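Local coordinates for Rep protein (Adeno-associated virus - 5, PDB 1M55) that nicks viral DNA as the endonuclease domain of an origin-binding Rep protein, in a replication related to the rolling-circle type, at residues His18-Trp29 against Val119-Ile127. Sequence-based numbering, arbitrary orientation.
Sequences HLPGISDSFVDW and VFQGIEPQI
With CG anti to its own carbonyl carbon (chi1 -50°) and the chain extended beyond, Q121 carries its amide across to S23 and S25 at the start of helix 24-32. There OE1 takes two bonds from one residue: S23 N donates at 3.2 Å and S23 OG at 2.8 Å, reaching the oxygen from opposite faces of the amide plane, which should fix how the group is turned. S23 is also the N-cap of the helix. Its OG receives the hydroxyl of S25 and, weakly, S25 N, while Q121 NE2 lies 2.7 Å from S25 OG.

The contact is polar at both ends and apolar between, and joins a loop and the first turns of a helix to a loop about 90 residues further along the chain. L19 sets both methyls against the CD2 corner of F120, CD2 to CD2 at 3.7 Å, and F26 CE1 meets the F120 ring at its edge. Further along the helix, W29 presents its benzo edge, CZ3 and CH2, to V119 CG1. In this HUH-type Rep nuclease domain, a helix-flanked antiparallel sheet, the contact lies at the periphery, joining the entry to helix 24-32 with the loop that leads from helix 101-118 to strand 131-133; helix 50-71 backs it through V55, T54 and R58.

I123 lies against the type II turn L19-I22, bringing CG2 to P20 O and CD1 to G21 O. A water donates to both P20 O and E124 O, bridging the turn to the loop. Beyond it Q126 N gives H18 O a nearly straight bond (2.8 Å, 171°), in the carbonyl plane on a lone pair. I127 lays CD1 over one face of the H18 imidazole, 3.9 Å from its centroid, a CH-pi contact; H18 ND1 is held by the backbone nitrogens of F13 and D14.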
loop_
_atom_site.group_PDB
_atom_site.type_symbol
_atom_site.label_atom_id
_atom_site.label_comp_id
_atom_site.label_asym_id
_atom_site.label_seq_id
_atom_site.Cartn_x
_atom_site.Cartn_y
_atom_site.Cartn_z
ATOM N N HIS A 18 -0.358 -5.698 -18.253
ATOM C CA HIS A 18 -1.176 -4.881 -17.363
ATOM C C HIS A 18 -1.778 -3.619 -17.954
ATOM O O HIS A 18 -2.928 -3.293 -17.666
ATOM C CB HIS A 18 -0.355 -4.442 -16.143
ATOM C CG HIS A 18 0.305 -5.563 -15.403
ATOM N ND1 HIS A 18 1.466 -5.388 -14.683
ATOM C CD2 HIS A 18 -0.035 -6.865 -15.257
ATOM C CE1 HIS A 18 1.816 -6.534 -14.125
ATOM N NE2 HIS A 18 0.920 -7.445 -14.459
ATOM N N LEU A 19 -1.000 -2.906 -18.759
ATOM C CA LEU A 19 -1.448 -1.627 -19.298
ATOM C C LEU A 19 -1.430 -1.436 -20.812
ATOM O O LEU A 19 -0.889 -0.439 -21.308
ATOM C CB LEU A 19 -0.627 -0.516 -18.637
ATOM C CG LEU A 19 -0.727 -0.440 -17.112
ATOM C CD1 LEU A 19 0.462 0.312 -16.546
ATOM C CD2 LEU A 19 -2.045 0.212 -16.719
ATOM N N PRO A 20 -2.022 -2.374 -21.572
ATOM C CA PRO A 20 -2.021 -2.203 -23.026
ATOM C C PRO A 20 -2.705 -0.885 -23.414
ATOM O O PRO A 20 -3.739 -0.519 -22.849
ATOM C CB PRO A 20 -2.811 -3.424 -23.515
ATOM C CG PRO A 20 -3.703 -3.762 -22.353
ATOM C CD PRO A 20 -2.777 -3.577 -21.180
ATOM N N GLY A 21 -2.106 -0.161 -24.353
ATOM C CA GLY A 21 -2.670 1.102 -24.791
ATOM C C GLY A 21 -2.073 2.322 -24.116
ATOM O O GLY A 21 -2.383 3.448 -24.500
ATOM N N ILE A 22 -1.237 2.119 -23.100
ATOM C CA ILE A 22 -0.620 3.246 -22.399
ATOM C C ILE A 22 0.480 3.868 -23.270
ATOM O O ILE A 22 1.079 3.183 -24.103
ATOM C CB ILE A 22 -0.072 2.810 -21.014
ATOM C CG1 ILE A 22 0.057 4.022 -20.096
ATOM C CG2 ILE A 22 1.265 2.088 -21.150
ATOM C CD1 ILE A 22 -0.043 3.671 -18.630
ATOM N N SER A 23 0.719 5.165 -23.109
ATOM C CA SER A 23 1.738 5.834 -23.912
ATOM C C SER A 23 3.143 5.639 -23.356
ATOM O O SER A 23 3.321 5.149 -22.234
ATOM C CB SER A 23 1.437 7.331 -24.026
ATOM O OG SER A 23 1.846 8.021 -22.859
ATOM N N ASP A 24 4.133 6.073 -24.134
ATOM C CA ASP A 24 5.545 5.982 -23.766
ATOM C C ASP A 24 5.880 6.699 -22.469
ATOM O O ASP A 24 6.870 6.380 -21.815
ATOM C CB ASP A 24 6.412 6.657 -24.817
ATOM C CG ASP A 24 6.464 5.919 -26.124
ATOM O OD1 ASP A 24 5.765 4.907 -26.342
ATOM O OD2 ASP A 24 7.242 6.405 -26.948
ATOM N N SER A 25 5.114 7.735 -22.156
ATOM C CA SER A 25 5.369 8.526 -20.960
ATOM C C SER A 25 5.379 7.705 -19.668
ATOM O O SER A 25 6.085 8.050 -18.718
ATOM C CB SER A 25 4.356 9.662 -20.869
ATOM O OG SER A 25 3.060 9.156 -20.617
ATOM N N PHE A 26 4.616 6.614 -19.638
ATOM C CA PHE A 26 4.569 5.763 -18.450
ATOM C C PHE A 26 5.923 5.084 -18.242
ATOM O O PHE A 26 6.511 5.170 -17.158
ATOM C CB PHE A 26 3.462 4.712 -18.569
ATOM C CG PHE A 26 3.360 3.801 -17.371
ATOM C CD1 PHE A 26 2.728 4.232 -16.207
ATOM C CD2 PHE A 26 3.927 2.532 -17.397
ATOM C CE1 PHE A 26 2.666 3.407 -15.078
ATOM C CE2 PHE A 26 3.870 1.700 -16.273
ATOM C CZ PHE A 26 3.239 2.143 -15.114
ATOM N N VAL A 27 6.415 4.407 -19.281
ATOM C CA VAL A 27 7.712 3.734 -19.204
ATOM C C VAL A 27 8.820 4.747 -18.893
ATOM O O VAL A 27 9.694 4.490 -18.059
ATOM C CB VAL A 27 8.042 2.977 -20.515
ATOM C CG1 VAL A 27 9.465 2.461 -20.486
ATOM C CG2 VAL A 27 7.092 1.804 -20.687
ATOM N N ASP A 28 8.757 5.915 -19.530
ATOM C CA ASP A 28 9.761 6.950 -19.303
ATOM C C ASP A 28 9.766 7.386 -17.844
ATOM O O ASP A 28 10.831 7.541 -17.241
ATOM C CB ASP A 28 9.516 8.157 -20.215
ATOM C CG ASP A 28 9.746 7.837 -21.687
ATOM O OD1 ASP A 28 10.371 6.795 -21.993
ATOM O OD2 ASP A 28 9.302 8.633 -22.540
ATOM N N TRP A 29 8.576 7.544 -17.272
ATOM C CA TRP A 29 8.438 7.951 -15.876
ATOM C C TRP A 29 9.012 6.912 -14.908
ATOM O O TRP A 29 9.932 7.211 -14.139
ATOM C CB TRP A 29 6.963 8.221 -15.550
ATOM C CG TRP A 29 6.660 8.371 -14.085
ATOM C CD1 TRP A 29 7.366 9.096 -13.161
ATOM C CD2 TRP A 29 5.571 7.768 -13.374
ATOM N NE1 TRP A 29 6.782 8.976 -11.922
ATOM C CE2 TRP A 29 5.680 8.168 -12.024
ATOM C CE3 TRP A 29 4.515 6.926 -13.747
ATOM C CZ2 TRP A 29 4.772 7.753 -11.047
ATOM C CZ3 TRP A 29 3.612 6.514 -12.774
ATOM C CH2 TRP A 29 3.748 6.929 -11.439
ATOM N N VAL A 119 -2.733 8.090 -12.464
ATOM C CA VAL A 119 -1.538 7.276 -12.598
ATOM C C VAL A 119 -1.433 6.528 -13.922
ATOM O O VAL A 119 -0.343 6.400 -14.484
ATOM C CB VAL A 119 -1.432 6.247 -11.428
ATOM C CG1 VAL A 119 -0.046 5.624 -11.387
ATOM C CG2 VAL A 119 -1.757 6.910 -10.095
ATOM N N PHE A 120 -2.572 6.099 -14.455
ATOM C CA PHE A 120 -2.567 5.300 -15.671
ATOM C C PHE A 120 -3.092 5.897 -16.967
ATOM O O PHE A 120 -3.447 5.165 -17.890
ATOM C CB PHE A 120 -3.199 3.941 -15.365
ATOM C CG PHE A 120 -2.561 3.256 -14.191
ATOM C CD1 PHE A 120 -3.259 3.085 -13.000
ATOM C CD2 PHE A 120 -1.227 2.864 -14.251
ATOM C CE1 PHE A 120 -2.627 2.538 -11.881
ATOM C CE2 PHE A 120 -0.590 2.319 -13.145
ATOM C CZ PHE A 120 -1.290 2.158 -11.955
ATOM N N GLN A 121 -3.114 7.225 -17.046
ATOM C CA GLN A 121 -3.538 7.928 -18.257
ATOM C C GLN A 121 -4.891 7.485 -18.811
ATOM O O GLN A 121 -5.100 7.484 -20.027
ATOM C CB GLN A 121 -2.466 7.749 -19.343
ATOM C CG GLN A 121 -1.062 8.062 -18.876
ATOM C CD GLN A 121 0.010 7.669 -19.883
ATOM O OE1 GLN A 121 -0.271 7.420 -21.056
ATOM N NE2 GLN A 121 1.248 7.592 -19.415
ATOM N N GLY A 122 -5.802 7.085 -17.930
ATOM C CA GLY A 122 -7.112 6.646 -18.375
ATOM C C GLY A 122 -7.166 5.207 -18.863
ATOM O O GLY A 122 -8.212 4.754 -19.333
ATOM N N ILE A 123 -6.053 4.485 -18.757
ATOM C CA ILE A 123 -5.993 3.087 -19.186
ATOM C C ILE A 123 -6.372 2.174 -18.016
ATOM O O ILE A 123 -5.801 2.285 -16.930
ATOM C CB ILE A 123 -4.569 2.710 -19.684
ATOM C CG1 ILE A 123 -4.170 3.589 -20.876
ATOM C CG2 ILE A 123 -4.494 1.224 -20.042
ATOM C CD1 ILE A 123 -5.069 3.451 -22.085
ATOM N N GLU A 124 -7.347 1.295 -18.228
ATOM C CA GLU A 124 -7.784 0.368 -17.183
ATOM C C GLU A 124 -6.781 -0.770 -17.023
ATOM O O GLU A 124 -6.468 -1.461 -17.996
ATOM C CB GLU A 124 -9.147 -0.235 -17.540
ATOM C CG GLU A 124 -10.308 0.751 -17.585
ATOM C CD GLU A 124 -10.817 1.150 -16.206
ATOM O OE1 GLU A 124 -10.413 0.526 -15.199
ATOM O OE2 GLU A 124 -11.640 2.089 -16.132
ATOM N N PRO A 125 -6.248 -0.975 -15.806
ATOM C CA PRO A 125 -5.285 -2.066 -15.610
ATOM C C PRO A 125 -5.941 -3.430 -15.841
ATOM O O PRO A 125 -7.051 -3.685 -15.364
ATOM C CB PRO A 125 -4.865 -1.892 -14.149
ATOM C CG PRO A 125 -4.998 -0.413 -13.935
ATOM C CD PRO A 125 -6.311 -0.113 -14.613
ATOM N N GLN A 126 -5.256 -4.292 -16.586
ATOM C CA GLN A 126 -5.752 -5.633 -16.891
ATOM C C GLN A 126 -5.300 -6.642 -15.835
ATOM O O GLN A 126 -4.609 -7.620 -16.131
ATOM C CB GLN A 126 -5.293 -6.070 -18.290
ATOM C CG GLN A 126 -5.808 -5.181 -19.416
ATOM C CD GLN A 126 -7.322 -5.033 -19.398
ATOM O OE1 GLN A 126 -8.056 -6.000 -19.598
ATOM N NE2 GLN A 126 -7.793 -3.823 -19.131
ATOM N N ILE A 127 -5.652 -6.355 -14.588
ATOM C CA ILE A 127 -5.317 -7.207 -13.455
ATOM C C ILE A 127 -6.627 -7.450 -12.720
ATOM O O ILE A 127 -7.369 -6.504 -12.429
ATOM C CB ILE A 127 -4.320 -6.514 -12.485
ATOM C CG1 ILE A 127 -2.976 -6.281 -13.175
ATOM C CG2 ILE A 127 -4.129 -7.356 -11.228
ATOM C CD1 ILE A 127 -1.937 -5.648 -12.280
HETATM O O HOH W 1 -5.544 -1.724 -20.732
#